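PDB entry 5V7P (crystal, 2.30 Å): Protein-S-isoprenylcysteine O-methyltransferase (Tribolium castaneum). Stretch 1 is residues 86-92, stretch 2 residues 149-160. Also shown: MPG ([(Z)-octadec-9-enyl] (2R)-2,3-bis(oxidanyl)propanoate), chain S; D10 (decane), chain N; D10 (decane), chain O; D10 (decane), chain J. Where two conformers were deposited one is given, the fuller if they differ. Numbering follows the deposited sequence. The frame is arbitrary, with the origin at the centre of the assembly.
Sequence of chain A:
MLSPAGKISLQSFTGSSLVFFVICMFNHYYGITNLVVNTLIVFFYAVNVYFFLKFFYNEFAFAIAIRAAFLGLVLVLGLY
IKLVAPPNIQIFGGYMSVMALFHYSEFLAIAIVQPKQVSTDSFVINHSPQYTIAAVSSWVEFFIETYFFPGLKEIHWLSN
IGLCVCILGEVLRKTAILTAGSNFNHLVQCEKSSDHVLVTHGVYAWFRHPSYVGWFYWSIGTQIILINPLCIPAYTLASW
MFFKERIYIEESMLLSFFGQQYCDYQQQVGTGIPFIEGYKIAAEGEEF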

# COMPACT_ATOMS: atom_id res chain seq x y z
N PRO A 86 3.00 28.26 13.92
CA PRO A 86 1.79 29.01 14.23
C PRO A 86 0.59 28.08 14.30
O PRO A 86 0.56 27.03 13.63
CB PRO A 86 1.67 29.99 13.06
CG PRO A 86 3.05 30.13 12.53
CD PRO A 86 3.70 28.80 12.73
N PRO A 87 -0.43 28.44 15.08
CA PRO A 87 -1.64 27.60 15.12
C PRO A 87 -2.25 27.40 13.75
O PRO A 87 -2.99 26.43 13.55
CB PRO A 87 -2.58 28.38 16.05
CG PRO A 87 -2.10 29.79 15.98
CD PRO A 87 -0.62 29.72 15.79
N ASN A 88 -1.96 28.30 12.81
CA ASN A 88 -2.41 28.14 11.43
C ASN A 88 -1.82 26.88 10.79
O ASN A 88 -2.41 26.33 9.86
CB ASN A 88 -2.02 29.39 10.64
CG ASN A 88 -2.61 29.41 9.25
OD1 ASN A 88 -3.72 28.91 9.03
ND2 ASN A 88 -1.88 29.97 8.30
N ILE A 89 -0.67 26.43 11.28
CA ILE A 89 0.09 25.38 10.62
C ILE A 89 0.26 24.13 11.47
O ILE A 89 0.49 23.04 10.91
CB ILE A 89 1.47 25.90 10.18
CG1 ILE A 89 1.35 27.28 9.50
CG2 ILE A 89 2.17 24.91 9.26
CD1 ILE A 89 0.49 27.29 8.25
N GLN A 90 0.16 24.22 12.80
CA GLN A 90 0.52 23.10 13.66
C GLN A 90 -0.15 21.80 13.24
O GLN A 90 0.40 20.71 13.43
CB GLN A 90 0.15 23.42 15.11
CG GLN A 90 1.02 24.51 15.72
CD GLN A 90 0.57 24.90 17.11
OE1 GLN A 90 -0.63 25.04 17.38
NE2 GLN A 90 1.52 25.07 18.02
N ILE A 91 -1.35 21.89 12.65
CA ILE A 91 -2.06 20.69 12.21
C ILE A 91 -1.20 19.85 11.29
O ILE A 91 -1.15 18.62 11.40
CB ILE A 91 -3.39 21.10 11.53
CG1 ILE A 91 -4.29 21.86 12.51
CG2 ILE A 91 -4.10 19.89 10.99
CD1 ILE A 91 -4.56 21.14 13.81
N PHE A 92 -0.51 20.50 10.35
CA PHE A 92 0.25 19.75 9.35
C PHE A 92 1.36 18.93 9.99
O PHE A 92 1.72 17.87 9.47
CB PHE A 92 0.82 20.71 8.31
CG PHE A 92 1.19 20.05 7.01
CD1 PHE A 92 0.22 19.80 6.06
CD2 PHE A 92 2.49 19.68 6.75
CE1 PHE A 92 0.55 19.19 4.86
CE2 PHE A 92 2.83 19.08 5.56
CZ PHE A 92 1.86 18.83 4.61
N PHE A 149 -8.20 30.83 4.79
CA PHE A 149 -9.06 30.57 5.93
C PHE A 149 -8.24 29.99 7.07
O PHE A 149 -8.40 28.82 7.44
CB PHE A 149 -10.20 29.62 5.56
CG PHE A 149 -10.77 29.86 4.19
CD1 PHE A 149 -11.75 30.81 3.98
CD2 PHE A 149 -10.31 29.13 3.10
CE1 PHE A 149 -12.27 31.02 2.72
CE2 PHE A 149 -10.82 29.34 1.84
CZ PHE A 149 -11.80 30.29 1.65
N PRO A 150 -7.35 30.78 7.67
CA PRO A 150 -6.55 30.26 8.79
C PRO A 150 -7.38 29.72 9.94
O PRO A 150 -6.95 28.79 10.62
CB PRO A 150 -5.71 31.47 9.22
CG PRO A 150 -6.41 32.67 8.65
CD PRO A 150 -7.05 32.20 7.39
N GLY A 151 -8.57 30.29 10.18
CA GLY A 151 -9.41 29.80 11.26
C GLY A 151 -9.86 28.37 11.06
O GLY A 151 -10.13 27.66 12.03
N LEU A 152 -9.94 27.92 9.80
CA LEU A 152 -10.35 26.55 9.53
C LEU A 152 -9.38 25.55 10.14
O LEU A 152 -9.79 24.55 10.74
CB LEU A 152 -10.46 26.34 8.02
CG LEU A 152 -10.83 24.93 7.53
CD1 LEU A 152 -12.25 24.57 7.94
CD2 LEU A 152 -10.66 24.83 6.03
N LYS A 153 -8.08 25.80 10.00
CA LYS A 153 -7.06 24.89 10.52
C LYS A 153 -6.77 25.13 12.00
O LYS A 153 -5.97 24.38 12.58
CB LYS A 153 -5.77 25.02 9.72
CG LYS A 153 -5.97 24.99 8.21
CD LYS A 153 -6.70 23.74 7.74
CE LYS A 153 -6.79 23.68 6.23
NZ LYS A 153 -7.53 22.49 5.74
N GLU A 154 -7.38 26.14 12.61
CA GLU A 154 -7.23 26.40 14.03
C GLU A 154 -8.29 25.70 14.87
O GLU A 154 -8.37 25.95 16.08
CB GLU A 154 -7.27 27.91 14.29
CG GLU A 154 -6.01 28.64 13.85
CD GLU A 154 -6.18 30.15 13.86
OE1 GLU A 154 -6.14 30.76 12.77
OE2 GLU A 154 -6.35 30.73 14.95
N ILE A 155 -9.10 24.84 14.27
CA ILE A 155 -10.12 24.08 15.01
C ILE A 155 -9.44 22.78 15.43
O ILE A 155 -9.62 21.71 14.84
CB ILE A 155 -11.38 23.84 14.17
CG1 ILE A 155 -11.89 25.17 13.59
CG2 ILE A 155 -12.45 23.18 15.03
CD1 ILE A 155 -13.00 25.01 12.57
N HIS A 156 -8.63 22.87 16.49
CA HIS A 156 -7.76 21.77 16.86
C HIS A 156 -8.53 20.55 17.36
O HIS A 156 -8.08 19.42 17.15
CB HIS A 156 -6.76 22.24 17.92
CG HIS A 156 -5.69 23.14 17.39
ND1 HIS A 156 -5.68 23.59 16.09
CD2 HIS A 156 -4.59 23.67 17.98
CE1 HIS A 156 -4.62 24.36 15.90
NE2 HIS A 156 -3.95 24.42 17.03
N TRP A 157 -9.69 20.75 18.00
CA TRP A 157 -10.44 19.61 18.50
C TRP A 157 -10.92 18.72 17.35
O TRP A 157 -10.97 17.50 17.50
CB TRP A 157 -11.63 20.07 19.35
CG TRP A 157 -12.63 20.92 18.63
CD1 TRP A 157 -12.65 22.28 18.56
CD2 TRP A 157 -13.76 20.47 17.88
NE1 TRP A 157 -13.72 22.71 17.82
CE2 TRP A 157 -14.42 21.61 17.38
CE3 TRP A 157 -14.29 19.21 17.57
CZ2 TRP A 157 -15.57 21.54 16.60
CZ3 TRP A 157 -15.43 19.14 16.80
CH2 TRP A 157 -16.06 20.29 16.32
N LEU A 158 -11.26 19.32 16.20
CA LEU A 158 -11.62 18.51 15.04
C LEU A 158 -10.43 17.69 14.56
O LEU A 158 -10.56 16.49 14.31
CB LEU A 158 -12.13 19.42 13.91
CG LEU A 158 -13.55 19.20 13.39
CD1 LEU A 158 -13.81 20.11 12.20
CD2 LEU A 158 -13.81 17.75 13.01
N SER A 159 -9.27 18.33 14.43
CA SER A 159 -8.08 17.62 13.96
C SER A 159 -7.69 16.50 14.92
O SER A 159 -7.27 15.42 14.48
CB SER A 159 -6.93 18.61 13.79
OG SER A 159 -5.71 17.94 13.49
N ASN A 160 -7.82 16.74 16.22
CA ASN A 160 -7.50 15.71 17.20
C ASN A 160 -8.45 14.53 17.11
O ASN A 160 -8.09 13.41 17.48
CB ASN A 160 -7.51 16.29 18.61
CG ASN A 160 -6.41 17.31 18.82
OD1 ASN A 160 -5.42 17.32 18.10
ND2 ASN A 160 -6.58 18.16 19.82
C2 MPG S . 0.90 19.64 21.31
C3 MPG S . 1.50 18.66 20.30
C4 MPG S . 2.18 17.50 21.04
C5 MPG S . 1.14 16.44 21.40
C6 MPG S . 0.82 15.59 20.17
C7 MPG S . -0.18 14.49 20.52
C8 MPG S . -1.52 15.06 21.00
C9 MPG S . -2.10 15.98 19.92
C10 MPG S . -3.16 16.73 20.14
C11 MPG S . -3.89 16.76 21.48
C12 MPG S . -3.44 17.98 22.28
C13 MPG S . -3.78 17.78 23.75
C14 MPG S . -5.27 17.47 23.90
O1 MPG S . -0.60 20.22 19.54
C1 MPG S . 0.18 20.76 20.57
CXD MPG S . -1.73 20.72 17.33
O2 MPG S . -2.17 21.85 16.62
C21 MPG S . -2.90 19.76 17.55
O3 MPG S . -4.11 20.47 17.55
O4 MPG S . -1.21 22.31 18.99
CX3 MPG S . -1.17 21.16 18.68
C3 D10 N . -13.78 20.02 22.33
C4 D10 N . -15.09 20.25 21.57
C5 D10 N . -15.24 21.73 21.26
C6 D10 N . -16.54 21.95 20.48
C7 D10 N . -16.70 23.44 20.17
C1 D10 O . -10.88 29.17 -2.00
C2 D10 O . -10.23 30.50 -1.62
C3 D10 O . -11.12 31.66 -2.06
C4 D10 O . -10.37 32.98 -1.87
C5 D10 O . -11.14 34.11 -2.54
C6 D10 O . -10.20 35.28 -2.84
C7 D10 O . -10.77 36.14 -3.97
C8 D10 O . -9.62 36.85 -4.69
C9 D10 O . -10.16 37.54 -5.94
C10 D10 O . -9.01 38.23 -6.67
C1 D10 J . 5.30 18.93 2.80
C2 D10 J . 5.93 17.54 2.72
C3 D10 J . 5.11 16.54 3.53
C4 D10 J . 5.75 15.16 3.39
C5 D10 J . 4.93 14.12 4.16
C6 D10 J . 5.53 12.74 3.92
C7 D10 J . 4.78 11.69 4.74
C8 D10 J . 5.12 10.30 4.21
C9 D10 J . 6.58 9.98 4.49

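Stretch 1 begins as a loop with two prolines and enters a helix by Ile91. Its first turn is tight: the carbonyl of Pro86 accepts hydrogen bonds from Ile89 N (2.7 Å to Pro86 O) and from Gln90 N (3.0 Å to Pro86 O). Stretch 2 leaves one helix at Phe149, passes through a weakly bonded helical segment at about residues 150–153, and starts a second helix at His156, with Ile155 in the N-cap position. The nearest pair of CA atoms across the contact is Asn88 CA and Pro150 CA, 5.3 Å apart.

No clear hydrogen bond links the two stretches; together they bury 426 Å², and packing dominates the contact. Ile91 contributes most. Its CB points toward stretch 2, and its m, m rotamer carries the side chain in among Lys153, His156 and Ser159: Ile91 CG1 lies 3.0 Å from Lys153 O, while Ile91 CD1 is 3.5 Å from His156 ND1 and 3.4 Å from Ser159 OG. The small side chain of Ser159 fits this close approach, and its hydroxyl is satisfied by a hydrogen bond elsewhere in the structure. Lys153 packs through the base of its side chain, with CB 3.6 Å from Asn88 O, whereas the chain's end leads away and its NZ finds a hydrogen-bonding partner elsewhere.

At the more exposed margin, Pro87 sets its ring against the aliphatic part of Glu154, with Pro87 CB 4.1 Å from Glu154 CG. Pro87 O approaches the edge of the His156 imidazole, 3.5 Å from His156 CE1. Over one face of that ring lies the lipid MPG, whose O3 is 3.1 Å from His156 CG. The lipid also reaches stretch 1, where MPG O2 lies 3.2 Å from Gln90 CB, so it contacts both stretches and supplements their direct packing.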